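Local atomic coordinates of odorant-binding protein 1F (Rattus norvegicus, PDB entry 3FIQ), a protein that is a lipocalin of the nasal epithelium and binds a wide variety of chemical odorants. Residues Y87-K92 and F99-N104; L19-D24 and V114-G119. One frame throughout, in Å; residues are numbered along the deposited sequence.

Interaction 1: residues Y87-K92 and F99-N104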
ATOM      1  N   TYR A  87      -5.007  -7.965  -5.317  1.00  5.92           N
ATOM      2  CA  TYR A  87      -4.099  -8.117  -6.413  1.00  5.98           C
ATOM      3  C   TYR A  87      -3.219  -6.842  -6.473  1.00  6.80           C
ATOM      4  O   TYR A  87      -3.698  -5.760  -6.843  1.00  5.86           O
ATOM      5  CB  TYR A  87      -4.864  -8.256  -7.705  1.00  6.38           C
ATOM      6  CG  TYR A  87      -5.943  -9.273  -7.708  1.00  6.78           C
ATOM      7  CD1 TYR A  87      -7.225  -8.955  -7.323  1.00  5.96           C
ATOM      8  CD2 TYR A  87      -5.700 -10.538  -8.172  1.00  6.03           C
ATOM      9  CE1 TYR A  87      -8.228  -9.886  -7.336  1.00  8.83           C
ATOM     10  CE2 TYR A  87      -6.687 -11.530  -8.170  1.00  6.22           C
ATOM     11  CZ  TYR A  87      -7.960 -11.180  -7.759  1.00  9.28           C
ATOM     12  OH  TYR A  87      -8.967 -12.071  -7.764  1.00 13.21           O
ATOM     13  N   PHE A  88      -1.953  -6.968  -6.073  1.00  5.46           N
ATOM     14  CA  PHE A  88      -1.108  -5.800  -6.002  1.00  6.31           C
ATOM     15  C   PHE A  88       0.202  -5.921  -6.728  1.00  7.70           C
ATOM     16  O   PHE A  88       0.724  -7.009  -6.928  1.00  6.46           O
ATOM     17  CB  PHE A  88      -0.943  -5.340  -4.540  1.00  7.32           C
ATOM     18  CG  PHE A  88      -0.145  -6.223  -3.642  1.00  7.75           C
ATOM     19  CD1 PHE A  88      -0.748  -7.203  -2.845  1.00  6.58           C
ATOM     20  CD2 PHE A  88       1.228  -6.012  -3.538  1.00  5.30           C
ATOM     21  CE1 PHE A  88       0.017  -7.958  -1.981  1.00  8.52           C
ATOM     22  CE2 PHE A  88       1.979  -6.778  -2.665  1.00  6.35           C
ATOM     23  CZ  PHE A  88       1.385  -7.703  -1.875  1.00  6.52           C
ATOM     24  N   HIS A  89       0.731  -4.791  -7.189  1.00  7.64           N
ATOM     25  CA  HIS A  89       2.004  -4.814  -7.894  1.00  8.21           C
ATOM     26  C   HIS A  89       2.699  -3.463  -7.746  1.00  9.88           C
ATOM     27  O   HIS A  89       2.106  -2.499  -7.271  1.00  7.32           O
ATOM     28  CB  HIS A  89       1.824  -5.239  -9.385  1.00  6.97           C
ATOM     29  CG  HIS A  89       1.099  -4.260 -10.264  1.00  9.54           C
ATOM     30  ND1 HIS A  89      -0.259  -4.053 -10.226  1.00 10.74           N
ATOM     31  CD2 HIS A  89       1.556  -3.460 -11.256  1.00 14.59           C
ATOM     32  CE1 HIS A  89      -0.605  -3.156 -11.141  1.00 10.84           C
ATOM     33  NE2 HIS A  89       0.480  -2.764 -11.757  1.00 15.60           N
ATOM     34  N   VAL A  90       3.954  -3.375  -8.193  1.00 10.36           N
ATOM     35  CA  VAL A  90       4.752  -2.170  -8.002  1.00  6.53           C
ATOM     36  C   VAL A  90       4.660  -1.274  -9.232  1.00  9.27           C
ATOM     37  O   VAL A  90       4.855  -1.737 -10.336  1.00 12.86           O
ATOM     38  CB  VAL A  90       6.198  -2.594  -7.775  1.00  9.07           C
ATOM     39  CG1 VAL A  90       7.116  -1.324  -7.678  1.00 10.74           C
ATOM     40  CG2 VAL A  90       6.301  -3.418  -6.483  1.00 11.30           C
ATOM     41  N   LEU A  91       4.253  -0.048  -9.068  1.00  8.59           N
ATOM     42  CA  LEU A  91       4.158   0.874 -10.169  1.00  8.50           C
ATOM     43  C   LEU A  91       5.407   1.706 -10.278  1.00 11.44           C
ATOM     44  O   LEU A  91       5.798   2.146 -11.367  1.00 17.06           O
ATOM     45  CB  LEU A  91       3.030   1.896  -9.971  1.00 11.50           C
ATOM     46  CG  LEU A  91       1.637   1.493  -9.849  1.00 11.61           C
ATOM     47  CD1 LEU A  91       0.733   2.711  -9.595  1.00 13.71           C
ATOM     48  CD2 LEU A  91       1.218   0.764 -11.117  1.00 16.25           C
ATOM     49  N   LYS A  92       6.060   1.992  -9.176  1.00 11.27           N
ATOM     50  CA  LYS A  92       7.244   2.831  -9.191  1.00 15.84           C
ATOM     51  C   LYS A  92       8.071   2.482  -8.014  1.00  9.94           C
ATOM     52  O   LYS A  92       7.572   2.199  -6.953  1.00 11.56           O
ATOM     53  CB  LYS A  92       6.900   4.309  -9.108  1.00 17.84           C
ATOM     54  CG  LYS A  92       8.084   5.245  -8.771  1.00 38.92           C
ATOM     55  CD  LYS A  92       7.612   6.514  -8.065  1.00 35.93           C
ATOM     56  CE  LYS A  92       8.747   7.245  -7.406  1.00 35.55           C
ATOM     57  NZ  LYS A  92       9.398   8.095  -8.414  1.00 37.73           N
ATOM     58  N   PHE A  99       5.646   3.037  -4.912  1.00  6.55           N
ATOM     59  CA  PHE A  99       4.223   3.157  -5.240  1.00  7.04           C
ATOM     60  C   PHE A  99       3.611   1.801  -5.603  1.00  8.01           C
ATOM     61  O   PHE A  99       4.073   1.178  -6.562  1.00  8.12           O
ATOM     62  CB  PHE A  99       4.000   4.063  -6.437  1.00  6.10           C
ATOM     63  CG  PHE A  99       4.336   5.547  -6.247  1.00  6.96           C
ATOM     64  CD1 PHE A  99       4.930   6.087  -5.090  1.00 11.50           C
ATOM     65  CD2 PHE A  99       3.937   6.423  -7.234  1.00 13.43           C
ATOM     66  CE1 PHE A  99       5.190   7.422  -4.999  1.00 13.89           C
ATOM     67  CE2 PHE A  99       4.220   7.769  -7.134  1.00 15.00           C
ATOM     68  CZ  PHE A  99       4.839   8.259  -6.055  1.00 11.20           C
ATOM     69  N   PHE A 100       2.675   1.279  -4.823  1.00  4.97           N
ATOM     70  CA  PHE A 100       1.964   0.054  -5.104  1.00  5.72           C
ATOM     71  C   PHE A 100       0.603   0.380  -5.675  1.00  8.70           C
ATOM     72  O   PHE A 100      -0.043   1.308  -5.287  1.00  6.98           O
ATOM     73  CB  PHE A 100       1.684  -0.734  -3.809  1.00  4.95           C
ATOM     74  CG  PHE A 100       2.902  -1.395  -3.208  1.00  5.66           C
ATOM     75  CD1 PHE A 100       3.389  -2.554  -3.719  1.00  9.21           C
ATOM     76  CD2 PHE A 100       3.494  -0.872  -2.054  1.00  8.32           C
ATOM     77  CE1 PHE A 100       4.464  -3.202  -3.126  1.00 10.97           C
ATOM     78  CE2 PHE A 100       4.595  -1.525  -1.473  1.00  8.59           C
ATOM     79  CZ  PHE A 100       5.064  -2.715  -2.045  1.00  8.98           C
ATOM     80  N   HIS A 101       0.144  -0.448  -6.603  1.00  4.74           N
ATOM     81  CA  HIS A 101      -1.210  -0.437  -7.063  1.00  5.42           C
ATOM     82  C   HIS A 101      -1.852  -1.709  -6.531  1.00  8.10           C
ATOM     83  O   HIS A 101      -1.244  -2.788  -6.545  1.00  8.19           O
ATOM     84  CB  HIS A 101      -1.276  -0.494  -8.568  1.00  6.34           C
ATOM     85  CG  HIS A 101      -2.659  -0.473  -9.091  1.00  9.93           C
ATOM     86  ND1 HIS A 101      -3.279  -1.596  -9.599  1.00 18.49           N
ATOM     87  CD2 HIS A 101      -3.541   0.535  -9.236  1.00 15.49           C
ATOM     88  CE1 HIS A 101      -4.497  -1.278  -9.993  1.00 17.35           C
ATOM     89  NE2 HIS A 101      -4.680   0.002  -9.786  1.00 16.72           N
ATOM     90  N   ASN A 102      -3.027  -1.569  -5.916  1.00  4.17           N
ATOM     91  CA  ASN A 102      -3.797  -2.700  -5.414  1.00  6.27           C
ATOM     92  C   ASN A 102      -5.246  -2.622  -5.918  1.00  8.07           C
ATOM     93  O   ASN A 102      -5.823  -1.562  -6.025  1.00  7.57           O
ATOM     94  CB  ASN A 102      -3.811  -2.758  -3.892  1.00  4.16           C
ATOM     95  CG  ASN A 102      -4.557  -3.987  -3.348  1.00  7.49           C
ATOM     96  OD1 ASN A 102      -5.440  -3.860  -2.404  1.00 11.55           O
ATOM     97  ND2 ASN A 102      -4.258  -5.112  -3.827  1.00  6.09           N
ATOM     98  N   VAL A 103      -5.789  -3.768  -6.325  1.00  4.82           N
ATOM     99  CA  VAL A 103      -7.190  -3.938  -6.584  1.00  4.36           C
ATOM    100  C   VAL A 103      -7.692  -4.848  -5.459  1.00  5.33           C
ATOM    101  O   VAL A 103      -7.225  -5.995  -5.266  1.00  5.81           O
ATOM    102  CB  VAL A 103      -7.476  -4.604  -7.938  1.00  8.40           C
ATOM    103  CG1 VAL A 103      -8.981  -4.744  -8.077  1.00 11.22           C
ATOM    104  CG2 VAL A 103      -6.865  -3.692  -9.016  1.00  8.21           C
ATOM    105  N   ASN A 104      -8.615  -4.325  -4.694  1.00  5.58           N
ATOM    106  CA  ASN A 104      -9.344  -5.090  -3.630  1.00  7.25           C
ATOM    107  C   ASN A 104     -10.715  -5.376  -4.062  1.00  6.99           C
ATOM    108  O   ASN A 104     -11.467  -4.480  -4.527  1.00  6.80           O
ATOM    109  CB  ASN A 104      -9.347  -4.284  -2.360  1.00  4.78           C
ATOM    110  CG  ASN A 104     -10.197  -4.861  -1.264  1.00  5.05           C
ATOM    111  OD1 ASN A 104     -11.357  -4.481  -1.122  1.00 10.90           O
ATOM    112  ND2 ASN A 104      -9.653  -5.812  -0.479  1.00  5.43           N
TER
HETATM  113  O   HOH W   1      -3.019  -4.407  -9.202  1.00 13.47           O

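Interaction 2: residues L19-D24 and V114-G119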
ATOM      1  N   LEU A  19       2.903   6.625   3.497  1.00  5.00           N
ATOM      2  CA  LEU A  19       2.822   8.079   3.364  1.00  5.26           C
ATOM      3  C   LEU A  19       1.489   8.575   2.858  1.00  5.23           C
ATOM      4  O   LEU A  19       0.903   9.484   3.454  1.00  5.39           O
ATOM      5  CB  LEU A  19       3.935   8.592   2.446  1.00  5.49           C
ATOM      6  CG  LEU A  19       5.375   8.270   2.857  1.00  6.85           C
ATOM      7  CD1 LEU A  19       6.373   9.018   1.974  1.00  9.81           C
ATOM      8  CD2 LEU A  19       5.606   8.655   4.273  1.00 12.11           C
ATOM      9  N   TYR A  20       0.976   7.972   1.761  1.00  5.09           N
ATOM     10  CA  TYR A  20      -0.266   8.379   1.174  1.00  5.13           C
ATOM     11  C   TYR A  20      -0.999   7.150   0.697  1.00  4.90           C
ATOM     12  O   TYR A  20      -0.382   6.165   0.300  1.00  4.97           O
ATOM     13  CB  TYR A  20      -0.051   9.275  -0.064  1.00  5.41           C
ATOM     14  CG  TYR A  20       0.545  10.638   0.238  1.00  5.75           C
ATOM     15  CD1 TYR A  20      -0.294  11.710   0.521  1.00  5.97           C
ATOM     16  CD2 TYR A  20       1.899  10.829   0.248  1.00  6.33           C
ATOM     17  CE1 TYR A  20       0.270  12.951   0.858  1.00  7.31           C
ATOM     18  CE2 TYR A  20       2.449  12.047   0.617  1.00  7.13           C
ATOM     19  CZ  TYR A  20       1.646  13.102   0.842  1.00  9.44           C
ATOM     20  OH  TYR A  20       2.232  14.307   1.191  1.00 10.62           O
ATOM     21  N   ILE A  21      -2.340   7.220   0.720  1.00  4.90           N
ATOM     22  CA  ILE A  21      -3.144   6.223   0.019  1.00  4.80           C
ATOM     23  C   ILE A  21      -4.207   6.952  -0.762  1.00  7.39           C
ATOM     24  O   ILE A  21      -4.855   7.826  -0.231  1.00  6.89           O
ATOM     25  CB  ILE A  21      -3.855   5.251   0.996  1.00  4.63           C
ATOM     26  CG1 ILE A  21      -2.924   4.654   2.011  1.00  4.49           C
ATOM     27  CG2 ILE A  21      -4.571   4.171   0.253  1.00  7.70           C
ATOM     28  CD1 ILE A  21      -3.608   3.797   3.070  1.00  6.18           C
ATOM     29  N   VAL A  22      -4.455   6.570  -2.022  1.00  5.51           N
ATOM     30  CA  VAL A  22      -5.568   7.156  -2.748  1.00  6.23           C
ATOM     31  C   VAL A  22      -6.398   6.025  -3.344  1.00  7.72           C
ATOM     32  O   VAL A  22      -5.852   4.996  -3.740  1.00  7.34           O
ATOM     33  CB  VAL A  22      -5.101   8.119  -3.763  1.00  9.70           C
ATOM     34  CG1 VAL A  22      -4.332   7.484  -4.801  1.00 13.90           C
ATOM     35  CG2 VAL A  22      -6.295   8.932  -4.356  1.00 10.64           C
ATOM     36  N   ALA A  23      -7.716   6.127  -3.352  1.00  6.81           N
ATOM     37  CA  ALA A  23      -8.538   5.012  -3.816  1.00  6.70           C
ATOM     38  C   ALA A  23      -9.826   5.560  -4.431  1.00  8.02           C
ATOM     39  O   ALA A  23     -10.186   6.681  -4.138  1.00  8.35           O
ATOM     40  CB  ALA A  23      -8.885   4.058  -2.706  1.00  5.89           C
ATOM     41  N   ASP A  24     -10.487   4.795  -5.304  1.00  6.61           N
ATOM     42  CA  ASP A  24     -11.722   5.282  -5.890  1.00  6.59           C
ATOM     43  C   ASP A  24     -12.954   5.103  -5.051  1.00  8.91           C
ATOM     44  O   ASP A  24     -13.972   5.711  -5.379  1.00 15.22           O
ATOM     45  CB  ASP A  24     -11.956   4.660  -7.289  1.00  8.92           C
ATOM     46  CG  ASP A  24     -11.976   3.205  -7.299  1.00  8.95           C
ATOM     47  OD1 ASP A  24     -11.690   2.556  -6.290  1.00  9.04           O
ATOM     48  OD2 ASP A  24     -12.188   2.647  -8.418  1.00 14.33           O
ATOM     49  N   VAL A 114      -6.614   1.138  -5.742  1.00  5.58           N
ATOM     50  CA  VAL A 114      -5.836   1.818  -4.718  1.00  5.57           C
ATOM     51  C   VAL A 114      -4.408   2.058  -5.204  1.00  6.57           C
ATOM     52  O   VAL A 114      -3.807   1.213  -5.856  1.00  6.96           O
ATOM     53  CB  VAL A 114      -5.752   0.944  -3.461  1.00  5.77           C
ATOM     54  CG1 VAL A 114      -5.020   1.690  -2.322  1.00  8.03           C
ATOM     55  CG2 VAL A 114      -7.126   0.474  -2.971  1.00  8.03           C
ATOM     56  N   ILE A 115      -3.867   3.232  -4.922  1.00  5.66           N
ATOM     57  CA  ILE A 115      -2.451   3.482  -5.000  1.00  5.46           C
ATOM     58  C   ILE A 115      -2.008   3.785  -3.582  1.00  5.15           C
ATOM     59  O   ILE A 115      -2.583   4.626  -2.914  1.00  5.67           O
ATOM     60  CB  ILE A 115      -2.029   4.559  -5.999  1.00  5.89           C
ATOM     61  CG1 ILE A 115      -2.485   4.127  -7.367  1.00  7.28           C
ATOM     62  CG2 ILE A 115      -0.465   4.788  -5.904  1.00  7.13           C
ATOM     63  CD1 ILE A 115      -2.301   5.316  -8.430  1.00 10.18           C
ATOM     64  N   LEU A 116      -1.036   3.021  -3.090  1.00  4.00           N
ATOM     65  CA  LEU A 116      -0.477   3.226  -1.763  1.00  6.55           C
ATOM     66  C   LEU A 116       1.006   3.555  -1.888  1.00  5.98           C
ATOM     67  O   LEU A 116       1.752   2.883  -2.607  1.00  6.41           O
ATOM     68  CB  LEU A 116      -0.655   1.917  -0.915  1.00  6.29           C
ATOM     69  CG  LEU A 116      -0.102   2.047   0.508  1.00  6.66           C
ATOM     70  CD1 LEU A 116      -0.942   1.208   1.435  1.00  6.37           C
ATOM     71  CD2 LEU A 116       1.271   1.537   0.619  1.00  6.10           C
ATOM     72  N   VAL A 117       1.448   4.627  -1.235  1.00  4.19           N
ATOM     73  CA  VAL A 117       2.838   5.027  -1.244  1.00  5.56           C
ATOM     74  C   VAL A 117       3.513   4.632   0.040  1.00  5.99           C
ATOM     75  O   VAL A 117       3.132   5.110   1.135  1.00  5.69           O
ATOM     76  CB  VAL A 117       2.905   6.576  -1.398  1.00  7.86           C
ATOM     77  CG1 VAL A 117       4.345   7.052  -1.383  1.00 10.02           C
ATOM     78  CG2 VAL A 117       2.245   7.052  -2.674  1.00  8.19           C
ATOM     79  N   ALA A 118       4.480   3.722  -0.068  1.00  5.05           N
ATOM     80  CA  ALA A 118       5.250   3.231   1.090  1.00  6.53           C
ATOM     81  C   ALA A 118       6.617   3.915   1.065  1.00  6.04           C
ATOM     82  O   ALA A 118       7.168   4.155   0.006  1.00  7.19           O
ATOM     83  CB  ALA A 118       5.442   1.741   0.999  1.00  5.69           C
ATOM     84  N   GLY A 119       7.112   4.223   2.233  1.00  5.36           N
ATOM     85  CA  GLY A 119       8.368   4.945   2.348  1.00  5.78           C
ATOM     86  C   GLY A 119       9.300   4.519   3.455  1.00  9.39           C
ATOM     87  O   GLY A 119       8.869   3.999   4.443  1.00  8.06           O
TER

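Interaction 1: residues Y87-K92 and F99-N104
Lys-92 runs alongside Phe-99 and sets its CD over the middle of the ring, 3.6 Å from the ring centroid, as a CH-pi contact. Beyond CD the lysine chain bends, and NZ forms a salt bridge with Glu-131 of helix 126-138. The phenyl ring itself also touches Leu-132 and Leu-135 of that helix, and an alanine at Phe-99 would probably leave the CD of Lys-92 without a face to rest on and open a gap against both leucines. Two residues, Leu-91 and Lys-92, stand against the single Phe-99 in a classic beta bulge: Phe-99 O accepts the N-H of Leu-91 (N to O 2.8 Å) and, weakly, that of Lys-92. From the bulge the Leu-91 side chain crosses His-101 obliquely, CG lying 3.8 Å from His-101 CB.

The two segments belong to a beta hairpin of the lipocalin barrel, antiparallel strands whose side chains alternate between the barrel wall's two faces. On the face carrying Tyr-87 and Val-103, the imidazoles of His-89 and His-101 stand side by side, with planes at 65° and His-89 CE1 3.5 Å from His-101 ND1. With CG of His-89 between the backbone N and the carbonyl carbon (chi1 68°) and that of His-101 anti to N, the two rings come rim to rim. One water joins both ND1 atoms and donates to Tyr-87 O, 2.8 Å from the water oxygen; it lies in the plane of the His-89 ring.

On the other face, which probably looks into the barrel, since helix 126-138 packs on the face of Phe-99, Phe-88 turns its edge toward the face of Phe-100 in an offset edge-to-face pair, centroids 6.0 Å apart and planes at 81°. Val-90 CG2 adds a contact of 3.8 Å to Phe-100 CE1.

Interaction 2: residues L19-D24 and V114-G119
Val-22 and Ile-115 form an antiparallel hydrogen-bonded pair between two strands whose axes approach to 4.7 Å and run at 176° to each other. Their reciprocal bonds measure 2.8 Å from Val-22 N to Ile-115 O and 2.9 Å from Ile-115 N to Val-22 O. Toward the start of segment 19-24, Val-117 N donates to Tyr-20 O in an almost straight bond (178°), and Val-117 O receives the N-H of Leu-19. The pairing joins the first strand of the lipocalin barrel, 14-23, to the eighth, 111-119, and so closes the barrel.

Ile-21 reaches two neighbours with two branches. Its CG2, anti to the backbone N, meets Val-114 CG1 at 3.6 Å, while CG1 lies 4.0 Å from Leu-116 CD1. Ala-23 CB rests against the second methyl of Val-114, CG2, at 4.0 Å. On the opposite face Val-22 CG1 packs 3.9 Å from Ile-115 CB, and Val-117 CG2 touches Tyr-20 CB. Helix 126-138 lies against this face, where Leu-132 meets both Ile-115 and Val-117.

Between the two segments the hydrogen bonds come from the backbone alone and the side chains meet through carbon; just past them Asp-24 OD1 accepts the N-H of Asn-113. The apolar face with Ile-21, Val-114 and Leu-116 probably looks into the barrel, consistent with a protein that binds odorants.

Both contacts pair neighbouring strands of one barrel and share a seam: strand 97-105 of interaction 1 is hydrogen-bonded to strand 111-119 of interaction 2, probably through Asn-102 O and Val-114 N and through Phe-100 N and Leu-116 O. Interaction 1 is a local hairpin, nested along the chain within the long loop that interaction 2 closes. It is partly buried and mixes aromatic rings, imidazoles, a water and a lysine, whereas interaction 2 is buried and packs mainly aliphatic branches. Helix 126-138 packs on both, Leu-132 touching Phe-99 of the first and Ile-115 and Val-117 of the second.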